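Local structure of probable enoyl-CoA hydratase/isomerase (Mycobacterium abscessus, 3SWX) at residues B[117-122]-B[148-153]; B[156-161]-B[179-184]; B[112-117]-B[134-139]. The protein probably acts as an enoyl-CoA hydratase or isomerase of the crotonase family, working on the carbon-carbon double bond of acyl-CoA thioesters. One frame throughout, in Å; residues are numbered along the deposited sequence.

Along the chain, interactions 3 and 1 interlock: 112-117 and 117-122 share Gly117, and their partners, 134-139 and 148-153, follow in the same order. Interaction 2 comes later, its first segment opening after 148-153 has closed. The centres of interactions 1 and 3 are about 10 Å apart, those of 1 and 2 about 12 Å, and those of 2 and 3 about 15 Å. Helix 116-123 serves interactions 1 and 3, and helix 150-158 serves 1 and 2. Between interactions 1 and 3, Glu119 OE2 lies 3.7 Å from Glu139 OE2, an arrangement consistent with the paired glutamates of crotonase hydratases. Interactions 1 and 2 also reach the second subunit.

Interaction 1: residues B[117-122]-B[148-153]; sequences GIELAL and GGATIR
With CG anti to the carbonyl carbon (chi1 -71°) and the chain extended beyond it (chi2 175°), Glu119 sends its carboxylate from helix 116-123 to the start of helix 150-158. It falls where crotonase hydratases carry one of their two catalytic glutamates (Gly-Ile-Glu-Leu-Ala here, Gly-Cys-Glu-Leu-Ala in relatives). OE1 accepts two backbone N-H groups. Ala150 N comes to 3.0 Å from Glu119 OE1 on the anti lone pair, nearly straight at 167°, whereas Gly148 N, 2.7 Å from Glu119 OE1, arrives from above the carboxylate plane. This grip would hold a probable catalytic carboxylate in position; the helix start, with Gly149 as N-cap, would favour the charged form, against the nearby carboxylate of Glu139. Glu119 CG also lies against Ala150 CB at 3.6 Å. One turn on, Leu122 lays CD1 over Ala150 CA (3.9 Å), and Arg153 runs back past Leu122 O. A water accepts from Arg153 NH1 (2.7 Å) and donates to Glu119 O (2.8 Å) and Gly148 O (2.9 Å), joining both backbones. Arg153 NH1 and NH2 also bond the carbonyls of Trp94 and Gln95. The contact therefore lies between helices 116-123 and 150-158, with the Gln137 loop after strand 134-136 against Ile118 and Ala150.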
ATOM      1  N   GLY B 117      19.893   7.934   0.447  1.00 18.40           N
ATOM      2  CA  GLY B 117      19.458   7.917   1.841  1.00 17.38           C
ATOM      3  C   GLY B 117      17.996   7.528   2.018  1.00 16.07           C
ATOM      4  O   GLY B 117      17.641   6.802   2.937  1.00 14.64           O
ATOM      5  N   ILE B 118      17.147   8.078   1.158  1.00 16.04           N
ATOM      6  CA  ILE B 118      15.717   7.740   1.117  1.00 15.32           C
ATOM      7  C   ILE B 118      15.587   6.249   0.857  1.00 14.83           C
ATOM      8  O   ILE B 118      14.802   5.550   1.505  1.00 14.74           O
ATOM      9  CB  ILE B 118      14.976   8.503   0.003  1.00 14.77           C
ATOM     10  CG1 ILE B 118      15.001  10.022   0.261  1.00 16.47           C
ATOM     11  CG2 ILE B 118      13.536   8.056  -0.070  1.00 15.97           C
ATOM     12  CD1 ILE B 118      14.306  10.882  -0.820  1.00 14.23           C
ATOM     13  N   GLU B 119      16.422   5.764  -0.053  1.00 15.07           N
ATOM     14  CA  GLU B 119      16.384   4.376  -0.484  1.00 14.72           C
ATOM     15  C   GLU B 119      16.919   3.416   0.581  1.00 15.09           C
ATOM     16  O   GLU B 119      16.435   2.277   0.689  1.00 14.68           O
ATOM     17  CB  GLU B 119      17.097   4.246  -1.831  1.00 14.74           C
ATOM     18  CG  GLU B 119      16.274   4.887  -2.951  1.00 14.88           C
ATOM     19  CD  GLU B 119      16.977   4.902  -4.293  1.00 16.67           C
ATOM     20  OE1 GLU B 119      16.377   4.448  -5.287  1.00 16.57           O
ATOM     21  OE2 GLU B 119      18.142   5.360  -4.350  1.00 18.25           O
ATOM     22  N   LEU B 120      17.860   3.886   1.402  1.00 15.50           N
ATOM     23  CA  LEU B 120      18.317   3.108   2.573  1.00 15.67           C
ATOM     24  C   LEU B 120      17.203   2.926   3.569  1.00 15.10           C
ATOM     25  O   LEU B 120      16.989   1.831   4.070  1.00 14.98           O
ATOM     26  CB  LEU B 120      19.478   3.801   3.284  1.00 16.79           C
ATOM     27  CG  LEU B 120      20.882   3.454   2.849  1.00 17.99           C
ATOM     28  CD1 LEU B 120      21.913   4.166   3.761  1.00 19.04           C
ATOM     29  CD2 LEU B 120      21.073   1.911   2.898  1.00 17.54           C
ATOM     30  N   ALA B 121      16.494   4.012   3.861  1.00 14.95           N
ATOM     31  CA  ALA B 121      15.357   3.958   4.757  1.00 14.62           C
ATOM     32  C   ALA B 121      14.258   3.042   4.209  1.00 14.54           C
ATOM     33  O   ALA B 121      13.662   2.273   4.958  1.00 14.54           O
ATOM     34  CB  ALA B 121      14.813   5.387   5.057  1.00 14.69           C
ATOM     35  N   LEU B 122      13.986   3.110   2.911  1.00 14.52           N
ATOM     36  CA  LEU B 122      13.006   2.211   2.309  1.00 14.47           C
ATOM     37  C   LEU B 122      13.438   0.738   2.324  1.00 14.80           C
ATOM     38  O   LEU B 122      12.585  -0.150   2.270  1.00 16.16           O
ATOM     39  CB  LEU B 122      12.654   2.643   0.868  1.00 14.78           C
ATOM     40  CG  LEU B 122      11.804   3.917   0.670  1.00 14.74           C
ATOM     41  CD1 LEU B 122      11.827   4.328  -0.821  1.00 14.04           C
ATOM     42  CD2 LEU B 122      10.371   3.725   1.148  1.00 13.84           C
ATOM     43  N   GLY B 148      18.142   2.863  -6.581  1.00 15.94           N
ATOM     44  CA  GLY B 148      18.406   2.100  -5.336  1.00 14.96           C
ATOM     45  C   GLY B 148      17.162   1.464  -4.730  1.00 14.60           C
ATOM     46  O   GLY B 148      17.148   1.095  -3.542  1.00 13.55           O
ATOM     47  N   GLY B 149      16.105   1.341  -5.536  1.00 14.45           N
ATOM     48  CA  GLY B 149      14.858   0.724  -5.092  1.00 13.55           C
ATOM     49  C   GLY B 149      13.658   1.631  -4.842  1.00 13.65           C
ATOM     50  O   GLY B 149      12.540   1.112  -4.643  1.00 12.87           O
ATOM     51  N   ALA B 150      13.845   2.959  -4.842  1.00 12.80           N
ATOM     52  CA  ALA B 150      12.707   3.875  -4.637  1.00 12.61           C
ATOM     53  C   ALA B 150      11.585   3.592  -5.635  1.00 12.51           C
ATOM     54  O   ALA B 150      10.419   3.701  -5.304  1.00 11.76           O
ATOM     55  CB  ALA B 150      13.144   5.392  -4.746  1.00 12.50           C
ATOM     56  N   THR B 151      11.939   3.247  -6.871  1.00 12.47           N
ATOM     57  CA  THR B 151      10.923   3.033  -7.903  1.00 12.68           C
ATOM     58  C   THR B 151       9.992   1.880  -7.556  1.00 12.54           C
ATOM     59  O   THR B 151       8.828   1.887  -7.958  1.00 12.86           O
ATOM     60  CB  THR B 151      11.540   2.771  -9.273  1.00 13.01           C
ATOM     61  OG1 THR B 151      12.478   1.686  -9.182  1.00 11.13           O
ATOM     62  CG2 THR B 151      12.229   4.062  -9.801  1.00 13.24           C
ATOM     63  N   ILE B 152      10.494   0.937  -6.764  1.00 12.43           N
ATOM     64  CA  ILE B 152       9.750  -0.248  -6.360  1.00 12.29           C
ATOM     65  C   ILE B 152       9.058   0.007  -5.013  1.00 11.99           C
ATOM     66  O   ILE B 152       7.855  -0.190  -4.882  1.00 11.32           O
ATOM     67  CB  ILE B 152      10.682  -1.482  -6.220  1.00 12.03           C
ATOM     68  CG1 ILE B 152      11.340  -1.802  -7.554  1.00 13.70           C
ATOM     69  CG2 ILE B 152       9.903  -2.719  -5.654  1.00 12.52           C
ATOM     70  CD1 ILE B 152      12.597  -2.683  -7.453  1.00 11.93           C
ATOM     71  N   ARG B 153       9.827   0.487  -4.036  1.00 11.60           N
ATOM     72  CA  ARG B 153       9.364   0.533  -2.657  1.00 11.71           C
ATOM     73  C   ARG B 153       8.602   1.780  -2.273  1.00 11.46           C
ATOM     74  O   ARG B 153       7.800   1.714  -1.377  1.00 10.47           O
ATOM     75  CB  ARG B 153      10.546   0.349  -1.705  1.00 12.10           C
ATOM     76  CG  ARG B 153      11.237  -0.996  -1.919  1.00 14.61           C
ATOM     77  CD  ARG B 153      12.584  -1.050  -1.285  1.00 16.48           C
ATOM     78  NE  ARG B 153      13.177  -2.369  -1.516  1.00 17.88           N
ATOM     79  CZ  ARG B 153      14.476  -2.643  -1.488  1.00 16.76           C
ATOM     80  NH1 ARG B 153      15.364  -1.696  -1.275  1.00 15.56           N
ATOM     81  NH2 ARG B 153      14.879  -3.879  -1.720  1.00 19.18           N
TER
HETATM   82  O   HOH W   1      15.162   1.037  -1.492  1.00 10.88           O

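Interaction 2: residues B[156-161]-B[179-184]; sequences RTAGWG and HRIGIV
Arg156 opens the last turn of helix 150-158, part of the crotonase fold, where that helix end packs on the turn following helix 175-180. Its guanidinium points elsewhere, forming a salt bridge with Asp227 of the second subunit. Thr157 is set by its first torsion: OG1, anti to the carbonyl carbon, bonds back to Arg153 O within the helix, and this turns CG2 toward the other segment. Thr157 CG2 sits 3.2 Å from Gly182 O and 3.9 Å from Ile183 N, so a hydroxyl-bearing side chain contributes its apolar branch here. Ala158 follows with the closest backbone approach: its CA lies 3.1 Å from Ile181 O, a CA-H...O contact with 142° at the hydrogen. Ala158 CB packs on Ile181 CB at 3.8 Å, and the crowded position of CG1 (chi1 72°) brings Ile181 CG1 to 3.9 Å from Ala158 CB. Gly159 then leaves the helix with positive phi (88°) and serves as N-cap of helix 160-167, whose Trp160 bonds Asp125 of the second subunit through NE1. Within the partner segment, His179 closes the 179-184 turn, its ND1 donating in the ring plane to Val184 O at 3.0 Å.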
ATOM      1  N   ARG B 156       4.954   1.421  -3.261  1.00 16.08           N
ATOM      2  CA  ARG B 156       4.350   0.384  -2.409  1.00 16.29           C
ATOM      3  C   ARG B 156       4.053   0.912  -1.007  1.00 16.20           C
ATOM      4  O   ARG B 156       2.987   0.674  -0.483  1.00 15.69           O
ATOM      5  CB  ARG B 156       5.266  -0.865  -2.336  1.00 16.22           C
ATOM      6  CG  ARG B 156       4.593  -2.165  -1.844  1.00 17.87           C
ATOM      7  CD  ARG B 156       5.651  -3.274  -1.564  1.00 19.52           C
ATOM      8  NE  ARG B 156       6.031  -3.783  -2.823  1.00 23.42           N
ATOM      9  CZ  ARG B 156       7.228  -4.133  -3.255  1.00 20.26           C
ATOM     10  NH1 ARG B 156       8.343  -4.122  -2.525  1.00 20.14           N
ATOM     11  NH2 ARG B 156       7.254  -4.524  -4.501  1.00 20.26           N
ATOM     12  N   THR B 157       4.994   1.629  -0.392  1.00 16.18           N
ATOM     13  CA  THR B 157       4.749   2.200   0.927  1.00 17.03           C
ATOM     14  C   THR B 157       3.804   3.404   0.926  1.00 16.09           C
ATOM     15  O   THR B 157       2.917   3.483   1.747  1.00 16.26           O
ATOM     16  CB  THR B 157       6.045   2.633   1.603  1.00 17.76           C
ATOM     17  OG1 THR B 157       6.955   1.535   1.628  1.00 21.78           O
ATOM     18  CG2 THR B 157       5.771   3.075   3.027  1.00 19.81           C
ATOM     19  N   ALA B 158       4.012   4.359   0.031  1.00 15.59           N
ATOM     20  CA  ALA B 158       3.299   5.651   0.098  1.00 14.59           C
ATOM     21  C   ALA B 158       2.032   5.707  -0.754  1.00 14.26           C
ATOM     22  O   ALA B 158       1.218   6.634  -0.628  1.00 14.56           O
ATOM     23  CB  ALA B 158       4.268   6.789  -0.304  1.00 14.90           C
ATOM     24  N   GLY B 159       1.883   4.725  -1.634  1.00 13.35           N
ATOM     25  CA  GLY B 159       0.938   4.791  -2.726  1.00 13.01           C
ATOM     26  C   GLY B 159       1.608   5.448  -3.926  1.00 12.64           C
ATOM     27  O   GLY B 159       2.531   6.259  -3.792  1.00 11.41           O
ATOM     28  N   TRP B 160       1.119   5.106  -5.110  1.00 11.93           N
ATOM     29  CA  TRP B 160       1.689   5.591  -6.353  1.00 11.63           C
ATOM     30  C   TRP B 160       1.737   7.129  -6.396  1.00 12.02           C
ATOM     31  O   TRP B 160       2.800   7.698  -6.579  1.00 13.08           O
ATOM     32  CB  TRP B 160       0.886   5.030  -7.534  1.00 11.98           C
ATOM     33  CG  TRP B 160       1.390   5.409  -8.851  1.00 12.74           C
ATOM     34  CD1 TRP B 160       1.073   6.533  -9.550  1.00 15.74           C
ATOM     35  CD2 TRP B 160       2.294   4.661  -9.672  1.00 13.36           C
ATOM     36  NE1 TRP B 160       1.730   6.537 -10.767  1.00 15.81           N
ATOM     37  CE2 TRP B 160       2.494   5.401 -10.854  1.00 13.65           C
ATOM     38  CE3 TRP B 160       2.948   3.425  -9.524  1.00 14.05           C
ATOM     39  CZ2 TRP B 160       3.320   4.954 -11.889  1.00 14.44           C
ATOM     40  CZ3 TRP B 160       3.772   2.983 -10.555  1.00 13.66           C
ATOM     41  CH2 TRP B 160       3.937   3.741 -11.726  1.00 15.20           C
ATOM     42  N   GLY B 161       0.604   7.791  -6.227  1.00 11.93           N
ATOM     43  CA  GLY B 161       0.553   9.260  -6.270  1.00 12.67           C
ATOM     44  C   GLY B 161       1.452   9.984  -5.298  1.00 12.85           C
ATOM     45  O   GLY B 161       2.128  10.939  -5.666  1.00 14.48           O
ATOM     46  N   HIS B 179       6.256  10.909   7.269  1.00 15.27           N
ATOM     47  CA  HIS B 179       5.509  10.144   8.242  1.00 15.39           C
ATOM     48  C   HIS B 179       4.061   9.938   7.796  1.00 15.85           C
ATOM     49  O   HIS B 179       3.498   8.849   7.979  1.00 15.20           O
ATOM     50  CB  HIS B 179       5.565  10.886   9.574  1.00 16.19           C
ATOM     51  CG  HIS B 179       4.741  10.275  10.652  1.00 15.84           C
ATOM     52  ND1 HIS B 179       5.011   9.028  11.170  1.00 16.58           N
ATOM     53  CD2 HIS B 179       3.686  10.753  11.351  1.00 16.68           C
ATOM     54  CE1 HIS B 179       4.148   8.760  12.134  1.00 17.18           C
ATOM     55  NE2 HIS B 179       3.335   9.789  12.264  1.00 16.70           N
ATOM     56  N   ARG B 180       3.475  10.978   7.200  1.00 16.90           N
ATOM     57  CA  ARG B 180       2.107  10.904   6.674  1.00 17.93           C
ATOM     58  C   ARG B 180       1.993   9.781   5.649  1.00 17.12           C
ATOM     59  O   ARG B 180       1.063   8.971   5.702  1.00 16.55           O
ATOM     60  CB  ARG B 180       1.671  12.201   6.005  1.00 18.27           C
ATOM     61  CG  ARG B 180       0.137  12.284   5.833  1.00 20.98           C
ATOM     62  CD  ARG B 180      -0.287  13.566   5.113  1.00 22.68           C
ATOM     63  NE  ARG B 180       0.254  13.627   3.759  1.00 25.85           N
ATOM     64  CZ  ARG B 180      -0.281  13.041   2.687  1.00 27.24           C
ATOM     65  NH1 ARG B 180      -1.401  12.339   2.788  1.00 29.34           N
ATOM     66  NH2 ARG B 180       0.313  13.172   1.505  1.00 27.83           N
ATOM     67  N   ILE B 181       2.971   9.713   4.752  1.00 17.10           N
ATOM     68  CA  ILE B 181       2.892   8.772   3.643  1.00 16.96           C
ATOM     69  C   ILE B 181       3.546   7.427   3.908  1.00 16.79           C
ATOM     70  O   ILE B 181       3.632   6.613   3.000  1.00 18.03           O
ATOM     71  CB  ILE B 181       3.371   9.407   2.328  1.00 17.53           C
ATOM     72  CG1 ILE B 181       4.890   9.611   2.308  1.00 16.50           C
ATOM     73  CG2 ILE B 181       2.605  10.739   2.110  1.00 16.00           C
ATOM     74  CD1 ILE B 181       5.387  10.393   1.091  1.00 17.37           C
ATOM     75  N   GLY B 182       4.012   7.191   5.136  1.00 16.29           N
ATOM     76  CA  GLY B 182       4.387   5.845   5.574  1.00 15.32           C
ATOM     77  C   GLY B 182       5.856   5.460   5.531  1.00 15.52           C
ATOM     78  O   GLY B 182       6.203   4.343   5.952  1.00 14.75           O
ATOM     79  N   ILE B 183       6.719   6.338   5.019  1.00 14.94           N
ATOM     80  CA  ILE B 183       8.168   6.062   4.989  1.00 17.08           C
ATOM     81  C   ILE B 183       8.785   6.117   6.393  1.00 16.01           C
ATOM     82  O   ILE B 183       9.689   5.361   6.714  1.00 17.28           O
ATOM     83  CB  ILE B 183       8.974   7.133   4.191  1.00 17.49           C
ATOM     84  CG1 ILE B 183       8.635   7.160   2.726  1.00 20.38           C
ATOM     85  CG2 ILE B 183      10.484   6.854   4.279  1.00 21.12           C
ATOM     86  CD1 ILE B 183       9.490   8.299   2.009  1.00 19.57           C
ATOM     87  N   VAL B 184       8.321   7.058   7.204  1.00 15.46           N
ATOM     88  CA  VAL B 184       8.841   7.254   8.552  1.00 14.38           C
ATOM     89  C   VAL B 184       7.799   6.786   9.560  1.00 14.24           C
ATOM     90  O   VAL B 184       6.652   7.222   9.497  1.00 13.80           O
ATOM     91  CB  VAL B 184       9.130   8.750   8.793  1.00 14.53           C
ATOM     92  CG1 VAL B 184       9.307   9.044  10.311  1.00 12.76           C
ATOM     93  CG2 VAL B 184      10.354   9.174   8.007  1.00 13.70           C
TER

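Interaction 3: residues B[112-117]-B[134-139]; sequences KVLTLG and TFAQLE
A parallel strand pair bordering the probable active site joins 112-114 to 134-136, in register from Lys112-Thr134 to Leu114-Ala136, with only 20° between the strand directions. Val113 is held at both its backbone polar atoms: Val113 N donates to Thr134 O at 2.7 Å, and Val113 O accepts from Ala136 N at 3.1 Å, each in the carbonyl plane. The series ends with Thr115 N to Ala136 O at 3.0 Å, almost straight (174°) but with the donor above the carbonyl plane.

On one face, Val113 and Phe135 lie side by side and point the same way, Val113 CB being 3.5 Å from Phe135 CD2; the phenyl ring also meets Phe173 of the third strand. On the other face, Leu114 CD2 reaches Ala136 CB at 3.9 Å and crosses obliquely to Leu138 CD1 at 4.0 Å.

This is the small sheet of the crotonase fold; its strands 112-114 and 134-136 are connected through helix 116-123 and strand 126-130. Thr115, the N-cap residue, has positive phi (46°), which swings the chain from strand into helix 116-123, and Leu116 N there corresponds to a position that contributes to the oxyanion hole in crotonase relatives.

Gln137, centre of an inverse gamma turn, bends at chi2 so that NE2 donates to Glu139 OE1 at 3.0 Å, on the syn lone pair and in its own amide plane, and weakly to Thr115 O. That grip limits rotation of the likewise bent Glu139, whose OE2 lies 3.4 Å from Thr115 CB.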
ATOM      1  N   LYS B 112      19.237  16.448   6.240  1.00 21.59           N
ATOM      2  CA  LYS B 112      18.958  16.024   4.857  1.00 22.99           C
ATOM      3  C   LYS B 112      19.154  14.539   4.611  1.00 22.59           C
ATOM      4  O   LYS B 112      20.193  13.932   4.976  1.00 24.31           O
ATOM      5  CB  LYS B 112      19.802  16.813   3.862  1.00 23.98           C
ATOM      6  CG  LYS B 112      19.423  18.283   3.855  1.00 26.38           C
ATOM      7  CD  LYS B 112      20.151  19.046   2.756  1.00 30.69           C
ATOM      8  CE  LYS B 112      19.698  20.495   2.695  1.00 31.81           C
ATOM      9  NZ  LYS B 112      20.211  21.103   1.440  1.00 35.21           N
ATOM     10  N   VAL B 113      18.144  13.956   3.989  1.00 21.40           N
ATOM     11  CA  VAL B 113      18.176  12.593   3.552  1.00 20.34           C
ATOM     12  C   VAL B 113      17.995  12.685   2.027  1.00 20.40           C
ATOM     13  O   VAL B 113      16.856  12.866   1.523  1.00 20.53           O
ATOM     14  CB  VAL B 113      17.050  11.777   4.221  1.00 20.04           C
ATOM     15  CG1 VAL B 113      17.072  10.321   3.737  1.00 19.53           C
ATOM     16  CG2 VAL B 113      17.174  11.835   5.754  1.00 18.60           C
ATOM     17  N   LEU B 114      19.104  12.622   1.286  1.00 19.30           N
ATOM     18  CA  LEU B 114      19.028  12.768  -0.156  1.00 19.06           C
ATOM     19  C   LEU B 114      19.194  11.441  -0.859  1.00 18.33           C
ATOM     20  O   LEU B 114      19.937  10.591  -0.393  1.00 18.58           O
ATOM     21  CB  LEU B 114      20.096  13.733  -0.674  1.00 20.05           C
ATOM     22  CG  LEU B 114      20.206  15.090   0.028  1.00 20.56           C
ATOM     23  CD1 LEU B 114      21.442  15.868  -0.497  1.00 20.27           C
ATOM     24  CD2 LEU B 114      18.926  15.865  -0.141  1.00 17.86           C
ATOM     25  N   THR B 115      18.517  11.317  -2.003  1.00 17.66           N
ATOM     26  CA  THR B 115      18.733  10.264  -2.978  1.00 17.45           C
ATOM     27  C   THR B 115      18.841   8.864  -2.332  1.00 17.51           C
ATOM     28  O   THR B 115      17.846   8.312  -1.846  1.00 16.80           O
ATOM     29  CB  THR B 115      19.970  10.613  -3.884  1.00 17.46           C
ATOM     30  OG1 THR B 115      21.146  10.729  -3.080  1.00 18.02           O
ATOM     31  CG2 THR B 115      19.759  11.929  -4.636  1.00 16.40           C
ATOM     32  N   LEU B 116      20.056   8.323  -2.284  1.00 18.59           N
ATOM     33  CA  LEU B 116      20.301   6.977  -1.750  1.00 18.96           C
ATOM     34  C   LEU B 116      19.895   6.829  -0.295  1.00 18.61           C
ATOM     35  O   LEU B 116      19.585   5.724   0.151  1.00 19.25           O
ATOM     36  CB  LEU B 116      21.774   6.594  -1.880  1.00 19.46           C
ATOM     37  CG  LEU B 116      22.292   6.111  -3.214  1.00 20.67           C
ATOM     38  CD1 LEU B 116      23.805   5.816  -3.048  1.00 23.62           C
ATOM     39  CD2 LEU B 116      21.530   4.866  -3.712  1.00 22.29           C
ATOM     40  N   GLY B 117      19.893   7.934   0.447  1.00 18.40           N
ATOM     41  CA  GLY B 117      19.458   7.917   1.841  1.00 17.38           C
ATOM     42  C   GLY B 117      17.996   7.528   2.018  1.00 16.07           C
ATOM     43  O   GLY B 117      17.641   6.802   2.937  1.00 14.64           O
ATOM     44  N   THR B 134      14.689  16.252   6.606  1.00 17.57           N
ATOM     45  CA  THR B 134      14.072  16.517   5.295  1.00 17.86           C
ATOM     46  C   THR B 134      14.558  15.510   4.249  1.00 17.53           C
ATOM     47  O   THR B 134      15.604  14.876   4.420  1.00 18.19           O
ATOM     48  CB  THR B 134      14.331  17.932   4.771  1.00 18.13           C
ATOM     49  OG1 THR B 134      15.724  18.092   4.540  1.00 20.20           O
ATOM     50  CG2 THR B 134      13.825  18.990   5.731  1.00 18.46           C
ATOM     51  N   PHE B 135      13.799  15.387   3.162  1.00 17.03           N
ATOM     52  CA  PHE B 135      14.025  14.359   2.139  1.00 16.42           C
ATOM     53  C   PHE B 135      13.933  14.934   0.717  1.00 16.22           C
ATOM     54  O   PHE B 135      13.052  15.741   0.422  1.00 16.39           O
ATOM     55  CB  PHE B 135      12.989  13.232   2.274  1.00 15.58           C
ATOM     56  CG  PHE B 135      12.918  12.625   3.650  1.00 16.01           C
ATOM     57  CD1 PHE B 135      12.161  13.224   4.645  1.00 15.33           C
ATOM     58  CD2 PHE B 135      13.589  11.454   3.946  1.00 16.15           C
ATOM     59  CE1 PHE B 135      12.108  12.685   5.912  1.00 16.08           C
ATOM     60  CE2 PHE B 135      13.526  10.899   5.216  1.00 16.55           C
ATOM     61  CZ  PHE B 135      12.786  11.514   6.199  1.00 15.79           C
ATOM     62  N   ALA B 136      14.816  14.491  -0.169  1.00 16.30           N
ATOM     63  CA  ALA B 136      14.723  14.873  -1.579  1.00 16.46           C
ATOM     64  C   ALA B 136      15.304  13.822  -2.527  1.00 17.00           C
ATOM     65  O   ALA B 136      16.496  13.456  -2.441  1.00 17.15           O
ATOM     66  CB  ALA B 136      15.377  16.235  -1.811  1.00 16.91           C
ATOM     67  N   GLN B 137      14.448  13.371  -3.451  1.00 16.99           N
ATOM     68  CA  GLN B 137      14.796  12.398  -4.454  1.00 16.71           C
ATOM     69  C   GLN B 137      15.302  13.177  -5.683  1.00 17.29           C
ATOM     70  O   GLN B 137      14.579  13.373  -6.682  1.00 16.10           O
ATOM     71  CB  GLN B 137      13.571  11.526  -4.761  1.00 17.22           C
ATOM     72  CG  GLN B 137      13.882  10.174  -5.379  1.00 19.28           C
ATOM     73  CD  GLN B 137      14.308   9.130  -4.365  1.00 20.25           C
ATOM     74  OE1 GLN B 137      13.477   8.595  -3.623  1.00 24.38           O
ATOM     75  NE2 GLN B 137      15.600   8.815  -4.344  1.00 21.13           N
ATOM     76  N   LEU B 138      16.567  13.596  -5.602  1.00 16.42           N
ATOM     77  CA  LEU B 138      17.145  14.546  -6.542  1.00 17.56           C
ATOM     78  C   LEU B 138      17.588  13.985  -7.906  1.00 18.04           C
ATOM     79  O   LEU B 138      18.003  14.751  -8.787  1.00 18.23           O
ATOM     80  CB  LEU B 138      18.340  15.264  -5.878  1.00 17.48           C
ATOM     81  CG  LEU B 138      18.039  16.183  -4.685  1.00 18.09           C
ATOM     82  CD1 LEU B 138      19.346  16.651  -4.031  1.00 19.97           C
ATOM     83  CD2 LEU B 138      17.187  17.404  -5.082  1.00 18.95           C
ATOM     84  N   GLU B 139      17.519  12.668  -8.086  1.00 17.91           N
ATOM     85  CA  GLU B 139      18.140  12.023  -9.249  1.00 17.91           C
ATOM     86  C   GLU B 139      17.668  12.600 -10.579  1.00 17.58           C
ATOM     87  O   GLU B 139      18.500  12.960 -11.421  1.00 18.02           O
ATOM     88  CB  GLU B 139      17.939  10.493  -9.214  1.00 18.41           C
ATOM     89  CG  GLU B 139      18.692   9.758  -8.060  1.00 19.68           C
ATOM     90  CD  GLU B 139      17.860   9.606  -6.764  1.00 20.80           C
ATOM     91  OE1 GLU B 139      16.912  10.399  -6.528  1.00 18.42           O
ATOM     92  OE2 GLU B 139      18.174   8.684  -5.964  1.00 24.18           O
TER